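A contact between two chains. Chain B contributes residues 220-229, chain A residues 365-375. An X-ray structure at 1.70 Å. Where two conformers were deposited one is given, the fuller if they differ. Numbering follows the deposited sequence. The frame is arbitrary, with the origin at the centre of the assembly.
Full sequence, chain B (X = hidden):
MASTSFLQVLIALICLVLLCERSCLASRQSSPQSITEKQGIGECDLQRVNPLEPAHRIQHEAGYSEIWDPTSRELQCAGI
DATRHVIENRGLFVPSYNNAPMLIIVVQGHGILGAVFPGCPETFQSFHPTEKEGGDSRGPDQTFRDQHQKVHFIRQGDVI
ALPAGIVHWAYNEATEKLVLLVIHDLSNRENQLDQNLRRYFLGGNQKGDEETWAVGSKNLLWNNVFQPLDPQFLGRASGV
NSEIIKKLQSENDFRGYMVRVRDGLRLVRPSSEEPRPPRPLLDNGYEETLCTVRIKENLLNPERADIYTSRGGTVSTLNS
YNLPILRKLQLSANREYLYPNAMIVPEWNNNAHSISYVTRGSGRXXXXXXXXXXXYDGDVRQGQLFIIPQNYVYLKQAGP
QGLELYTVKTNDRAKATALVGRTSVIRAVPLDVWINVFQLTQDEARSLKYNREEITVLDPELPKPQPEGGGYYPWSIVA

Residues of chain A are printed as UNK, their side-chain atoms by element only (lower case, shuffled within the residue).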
# COMPACT_ATOMS: atom_id res chain seq x y z
N LEU B 220 -20.60 30.10 16.49
CA LEU B 220 -19.88 28.93 16.87
C LEU B 220 -20.84 27.75 16.95
O LEU B 220 -21.98 27.86 17.44
CB LEU B 220 -19.16 29.13 18.22
CG LEU B 220 -18.09 30.27 18.19
CD1 LEU B 220 -17.73 30.65 19.62
CD2 LEU B 220 -16.84 29.87 17.42
N LEU B 221 -20.35 26.61 16.47
CA LEU B 221 -21.05 25.36 16.60
C LEU B 221 -20.40 24.65 17.76
O LEU B 221 -19.39 23.96 17.59
CB LEU B 221 -20.94 24.59 15.28
CG LEU B 221 -21.50 25.29 14.02
CD1 LEU B 221 -21.25 24.46 12.73
CD2 LEU B 221 -22.99 25.61 14.16
N TRP B 222 -20.92 24.88 18.96
CA TRP B 222 -20.32 24.45 20.18
C TRP B 222 -21.46 24.07 21.10
O TRP B 222 -22.29 24.90 21.44
CB TRP B 222 -19.46 25.60 20.74
CG TRP B 222 -18.67 25.37 21.94
CD1 TRP B 222 -19.06 24.67 23.05
CD2 TRP B 222 -17.34 25.87 22.24
NE1 TRP B 222 -18.06 24.70 24.01
CE2 TRP B 222 -17.02 25.47 23.56
CE3 TRP B 222 -16.42 26.71 21.55
CZ2 TRP B 222 -15.78 25.75 24.17
CZ3 TRP B 222 -15.16 27.03 22.19
CH2 TRP B 222 -14.87 26.53 23.48
N ASN B 223 -21.54 22.82 21.52
CA ASN B 223 -22.74 22.35 22.14
C ASN B 223 -22.49 21.14 23.04
O ASN B 223 -21.63 20.30 22.75
CB ASN B 223 -23.60 21.85 20.93
CG ASN B 223 -24.99 21.45 21.29
OD1 ASN B 223 -25.70 22.19 22.00
ND2 ASN B 223 -25.44 20.25 20.78
N ASN B 224 -23.23 21.03 24.15
CA ASN B 224 -23.34 19.84 24.93
C ASN B 224 -24.29 18.87 24.21
O ASN B 224 -25.52 19.13 24.10
CB ASN B 224 -23.91 20.16 26.34
CG ASN B 224 -24.14 18.94 27.19
OD1 ASN B 224 -24.14 17.81 26.74
ND2 ASN B 224 -24.37 19.18 28.52
N VAL B 225 -23.76 17.77 23.70
CA VAL B 225 -24.57 16.85 22.86
C VAL B 225 -25.74 16.16 23.51
O VAL B 225 -26.62 15.63 22.78
CB VAL B 225 -23.70 15.71 22.17
CG1 VAL B 225 -22.66 16.31 21.32
CG2 VAL B 225 -23.15 14.68 23.08
N PHE B 226 -25.79 16.18 24.85
CA PHE B 226 -26.88 15.57 25.58
C PHE B 226 -28.08 16.49 25.66
O PHE B 226 -29.18 16.01 25.81
CB PHE B 226 -26.44 15.20 26.99
CG PHE B 226 -25.32 14.18 27.04
CD1 PHE B 226 -25.50 12.94 26.50
CD2 PHE B 226 -24.08 14.50 27.60
CE1 PHE B 226 -24.47 12.01 26.50
CE2 PHE B 226 -23.05 13.58 27.61
CZ PHE B 226 -23.27 12.31 27.10
N GLN B 227 -27.86 17.80 25.51
CA GLN B 227 -28.95 18.77 25.56
C GLN B 227 -30.06 18.59 24.54
O GLN B 227 -31.22 18.74 24.91
CB GLN B 227 -28.39 20.22 25.53
CG GLN B 227 -27.73 20.52 26.87
CD GLN B 227 -27.15 21.92 26.99
OE1 GLN B 227 -27.22 22.72 26.07
NE2 GLN B 227 -26.68 22.26 28.21
N PRO B 228 -29.75 18.32 23.25
CA PRO B 228 -30.86 18.20 22.26
C PRO B 228 -31.58 16.90 22.24
O PRO B 228 -32.23 16.59 21.26
CB PRO B 228 -30.15 18.46 20.92
CG PRO B 228 -28.71 18.13 21.16
CD PRO B 228 -28.44 18.54 22.59
N LEU B 229 -31.51 16.11 23.30
CA LEU B 229 -32.10 14.79 23.39
C LEU B 229 -33.18 14.79 24.49
O LEU B 229 -33.13 15.58 25.51
CB LEU B 229 -31.03 13.77 23.72
CG LEU B 229 -29.86 13.69 22.70
CD1 LEU B 229 -28.80 12.68 23.09
CD2 LEU B 229 -30.41 13.34 21.32
N UNK A 365 -36.94 7.81 16.07
CA UNK A 365 -35.58 8.25 15.86
C UNK A 365 -35.46 9.61 16.52
O UNK A 365 -36.32 10.43 16.29
c UNK A 365 -34.18 9.29 12.44
c UNK A 365 -35.38 8.40 14.38
c UNK A 365 -32.92 8.24 14.29
c UNK A 365 -34.11 9.08 13.91
N UNK A 366 -34.38 9.85 17.27
CA UNK A 366 -34.00 11.20 17.72
C UNK A 366 -32.60 11.52 17.27
O UNK A 366 -31.71 10.66 17.36
o UNK A 366 -34.40 12.38 21.91
c UNK A 366 -33.90 12.88 19.66
n UNK A 366 -34.99 14.47 21.13
c UNK A 366 -34.44 13.22 20.99
c UNK A 366 -34.15 11.39 19.24
N UNK A 367 -32.41 12.72 16.75
CA UNK A 367 -31.15 13.19 16.29
C UNK A 367 -30.80 14.51 16.96
O UNK A 367 -31.61 15.41 16.98
c UNK A 367 -31.18 13.41 14.75
c UNK A 367 -29.78 13.76 14.26
c UNK A 367 -31.71 12.18 14.05
N UNK A 368 -29.59 14.62 17.47
CA UNK A 368 -29.01 15.90 17.91
C UNK A 368 -27.83 16.34 17.07
O UNK A 368 -27.08 15.51 16.55
N UNK A 369 -27.62 17.66 17.05
CA UNK A 369 -26.61 18.33 16.28
C UNK A 369 -25.85 19.35 17.08
O UNK A 369 -25.45 19.05 18.18
N UNK A 370 -25.70 20.55 16.51
CA UNK A 370 -24.93 21.64 17.08
C UNK A 370 -25.73 22.60 17.97
O UNK A 370 -25.13 23.40 18.65
c UNK A 370 -24.26 22.43 15.97
o UNK A 370 -23.41 21.57 15.20
N UNK A 371 -27.06 22.55 17.86
CA UNK A 371 -27.99 23.40 18.65
C UNK A 371 -28.46 22.67 19.91
O UNK A 371 -28.60 21.44 19.92
c UNK A 371 -29.19 23.85 17.77
o UNK A 371 -29.45 23.05 16.59
N UNK A 372 -28.77 23.43 20.97
CA UNK A 372 -29.33 22.87 22.20
C UNK A 372 -30.68 22.20 21.88
O UNK A 372 -31.13 21.34 22.65
c UNK A 372 -29.94 23.53 24.61
c UNK A 372 -29.96 24.09 27.13
c UNK A 372 -29.55 24.00 23.22
c UNK A 372 -29.63 24.58 25.70
n UNK A 372 -29.44 24.98 28.21
N UNK A 373 -31.33 22.60 20.77
CA UNK A 373 -32.61 21.97 20.31
C UNK A 373 -32.46 20.78 19.33
O UNK A 373 -31.64 20.83 18.43
c UNK A 373 -33.48 22.99 19.59
o UNK A 373 -33.33 24.23 20.21
N UNK A 374 -33.36 19.83 19.43
CA UNK A 374 -33.26 18.55 18.73
C UNK A 374 -33.31 18.84 17.24
O UNK A 374 -34.00 19.80 16.76
c UNK A 374 -34.34 17.60 19.18
c UNK A 374 -35.72 18.04 18.68
o UNK A 374 -34.13 16.28 18.69
N UNK A 375 -32.72 17.94 16.47
CA UNK A 375 -32.69 18.07 14.99
C UNK A 375 -33.89 17.27 14.43
O UNK A 375 -34.41 17.61 13.38
c UNK A 375 -30.25 18.58 14.89
c UNK A 375 -31.29 17.58 14.45
c UNK A 375 -31.22 17.45 12.96

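Position 365 of chain A carries four side-chain carbons, forked at the second, and is out of reach of this stretch of chain B. The fork beyond the first carbon marks it as Leu365(A), part of a strand that continues through 368.

At position 366 there are three carbons, the last bearing one oxygen and one nitrogen, which is a primary amide on a two-carbon arm. Its CA-to-CB bond points toward chain B, and the arm lies along the leucine that ends the other stretch. The residue is Gln366(A); its CG is 3.9 Å from CD2 of Leu229(B), and its OE1 is 3.6 Å from Leu229(B) CA.

Position 367 has three carbons, two of them carried by the first, and points away from chain B. This beta-branched hydrocarbon is Val367(A).

Position 368 has no side-chain atoms and is therefore Gly368(A). Its bareness matters here, because a CB would point toward chain B and come within 2.9 Å of CG of Pro228(B), a clash; as it is, Pro228(B) CG rests 4.0 Å from Gly368(A) CA.

Position 369 is also bare, hence Gly369(A), with phi/psi of -134/-132. A CB here would point away from chain B and be crowded within its own chain, 3.0 Å from a side-chain carbon of position 375.

Position 370 shows one carbon followed by one oxygen. Its CB packs 3.9 Å from CD2 of Leu221(B), and its backbone O lies 3.2 Å from CB of Asn223(B). This is Ser370(A), whose hydroxyl is hydrogen-bonded elsewhere in the structure.

Position 371 repeats the pattern of one carbon and one oxygen, but points away; its main chain makes the contact, with O 3.5 Å from CB of Pro228(B). It is Ser371(A).

Position 372 has four carbons in a row ending in nitrogen, the long amine of Lys372(A). Its CD lies 3.1 Å from OE1 of Gln227(B), while NZ bonds elsewhere in the structure.

Position 373 again has one carbon and one oxygen, directed away from chain B, and is Ser373(A). Its backbone C is 3.6 Å from Pro228(B) CB.

At position 374 the first carbon carries an oxygen and a carbon, the branched alcohol of Thr374(A). CB approaches O of Pro228(B) to 3.1 Å, and OG1 accepts a hydrogen bond from NE2 of Gln366(A) at 3.2 Å.

Position 375 has one carbon bearing two others and touches nothing on this stretch of chain B: Val375(A). Its N bonds O of Val367(A) at 2.8 Å, tying this position back to the strand residue Val367(A).

The contact rests chiefly on packing. Pro228(B), at the centre of a type I turn from Phe226(B) to Leu229(B), fits against the bare backbone at Gly368(A) and the loop beyond it, and its CA makes a CA-H...O contact of 3.2 Å with O of Lys372(A). One hydrogen bond crosses, a weak one from ND2 of Asn223(B) to O of Gly369(A) at 2.9 Å.

Chain A (365-375) LQVGGSSKSTV
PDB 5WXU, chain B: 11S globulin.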